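Local coordinates for Ceg4 (Legionella pneumophila subsp. pneumophila, PDB 6AOK), which acts as a Legionella effector, a HAD-like phosphotyrosine phosphatase that attenuates the activation of eukaryotic MAPK pathways, at the magnesium ion site. Sequence-based numbering; all coordinates share one arbitrary frame.

The magnesium ion site. Residues 18-22, 28, 114, 144, 166-168. With MG (magnesium ion), chain B.
Three protein oxygens and three waters surround the magnesium in a nearly octahedral shell, the protein holding one face and water the other. This is the catalytic centre of the haloacid dehalogenase-type phosphatase domain, which forms the N-terminal part of a longer protein; it is built on the DxDGT motif from Asp18 to Thr22. Asp18, the family's nucleophile, has CG anti to the backbone N (chi1 -178°) and turns OD2 onto the metal at 2.0 Å. Asp20, in the position of the family's general acid/base, gives its backbone carbonyl O instead, also 2.0 Å from MG. Asp167 completes the protein face with OD1, 2.1 Å from MG; its CG takes the crowded position between backbone N and carbonyl carbon (chi1 63°).

The closely bonded side lies behind Asp18. Thr22 OG1 donates to the anti lone pair of Asp18 OD2 at 2.9 Å, so that oxygen is gripped by metal and hydroxyl together. Lys144 arrives as a nearly extended chain and places NZ above the carboxylate plane of Asp18, 2.7 Å from OD1. The same ammonium reaches Asp166 OD2, again at 2.7 Å, tying the two carboxylates together and likely offsetting some of their negative charge. Asp166 stays in the second shell: its OD1 takes the backbone N-H of Ser168 and holds water 2, 2.7 Å away.

Opposite lies the looser face, made of the three metal-bound waters. Waters 3, 2 and 1 stand trans to Asp18, Asp20 and Asp167 respectively; water 1 also touches Asp18 OD1 and water 3 Asp167 OD2. A substrate phosphate could plausibly displace water here. The Asp20 carboxylate points away from the metal, its OD2 receiving Asn114 ND2 on the syn lone pair at 2.9 Å, almost straight and in the amide plane.

In the fold, the site gathers at the C-terminal ends of strands 13-17 and 161-165, with Asn114 in the loop after strand 106-111 and Lys144 opening helix 144-153 alongside.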
# COMPACT_ATOMS: atom_id res chain seq x y z
N ASP A 18 -4.92 -1.24 -2.48
CA ASP A 18 -4.52 -2.62 -2.27
C ASP A 18 -2.98 -2.73 -2.23
O ASP A 18 -2.26 -1.81 -2.65
CB ASP A 18 -5.11 -3.48 -3.41
CG ASP A 18 -4.78 -4.96 -3.27
OD1 ASP A 18 -4.92 -5.51 -2.14
OD2 ASP A 18 -4.39 -5.55 -4.30
N PHE A 19 -2.48 -3.84 -1.69
CA PHE A 19 -1.03 -4.07 -1.71
C PHE A 19 -0.65 -5.08 -2.80
O PHE A 19 -0.08 -4.69 -3.83
CB PHE A 19 -0.51 -4.49 -0.31
CG PHE A 19 0.99 -4.67 -0.27
CD1 PHE A 19 1.83 -3.55 -0.26
CD2 PHE A 19 1.55 -5.94 -0.23
CE1 PHE A 19 3.21 -3.70 -0.24
CE2 PHE A 19 2.94 -6.09 -0.21
CZ PHE A 19 3.76 -4.97 -0.21
N ASP A 20 -0.96 -6.37 -2.61
CA ASP A 20 -0.46 -7.42 -3.51
C ASP A 20 -1.12 -7.31 -4.87
O ASP A 20 -2.36 -7.42 -4.95
CB ASP A 20 -0.75 -8.81 -2.95
CG ASP A 20 -0.07 -9.07 -1.64
OD1 ASP A 20 1.20 -9.09 -1.57
OD2 ASP A 20 -0.82 -9.21 -0.65
N GLY A 21 -0.31 -7.16 -5.93
CA GLY A 21 -0.83 -7.06 -7.26
C GLY A 21 -1.26 -5.65 -7.65
O GLY A 21 -1.64 -5.42 -8.79
N THR A 22 -1.20 -4.71 -6.72
CA THR A 22 -1.46 -3.31 -7.01
C THR A 22 -0.18 -2.52 -6.79
O THR A 22 0.41 -1.98 -7.75
CB THR A 22 -2.61 -2.84 -6.10
OG1 THR A 22 -3.81 -3.61 -6.40
CG2 THR A 22 -2.87 -1.33 -6.28
N GLY A 28 -2.23 -11.63 -4.41
CA GLY A 28 -2.09 -12.20 -3.07
C GLY A 28 -1.92 -13.70 -3.05
O GLY A 28 -1.02 -14.24 -2.38
N ASN A 114 -3.34 -9.25 3.17
CA ASN A 114 -1.99 -9.56 3.66
C ASN A 114 -1.85 -9.01 5.08
O ASN A 114 -2.85 -8.76 5.77
CB ASN A 114 -0.93 -8.99 2.72
CG ASN A 114 0.38 -9.78 2.72
OD1 ASN A 114 0.93 -10.09 3.79
ND2 ASN A 114 0.91 -10.08 1.50
N LYS A 144 -12.83 -5.43 2.86
CA LYS A 144 -12.42 -4.09 2.47
C LYS A 144 -13.55 -3.06 2.63
O LYS A 144 -13.28 -1.89 2.95
CB LYS A 144 -11.88 -4.11 1.04
CG LYS A 144 -10.64 -5.01 0.90
CD LYS A 144 -9.67 -4.52 -0.22
CE LYS A 144 -8.53 -5.50 -0.39
NZ LYS A 144 -7.50 -5.11 -1.41
N ASP A 166 -7.11 -1.11 -6.91
CA ASP A 166 -7.17 -2.54 -6.56
C ASP A 166 -7.16 -3.37 -7.83
O ASP A 166 -7.85 -3.04 -8.81
CB ASP A 166 -8.41 -2.86 -5.71
CG ASP A 166 -8.23 -4.08 -4.82
OD1 ASP A 166 -7.77 -5.12 -5.35
OD2 ASP A 166 -8.57 -4.03 -3.60
N ASP A 167 -6.39 -4.46 -7.82
CA ASP A 167 -6.45 -5.34 -8.98
C ASP A 167 -7.60 -6.33 -8.94
O ASP A 167 -7.88 -6.96 -9.95
CB ASP A 167 -5.11 -6.11 -9.19
CG ASP A 167 -4.79 -7.07 -8.01
OD1 ASP A 167 -4.76 -6.62 -6.84
OD2 ASP A 167 -4.59 -8.29 -8.23
N SER A 168 -8.25 -6.51 -7.80
CA SER A 168 -9.37 -7.42 -7.72
C SER A 168 -10.68 -6.66 -7.97
O SER A 168 -11.01 -5.77 -7.20
CB SER A 168 -9.41 -8.06 -6.33
OG SER A 168 -10.73 -8.46 -6.01
MG MG B . -4.39 -7.43 -4.94
O HOH W 1 -4.46 -8.38 -3.13
O HOH W 2 -6.48 -7.38 -4.72
O HOH W 3 -4.39 -9.28 -5.96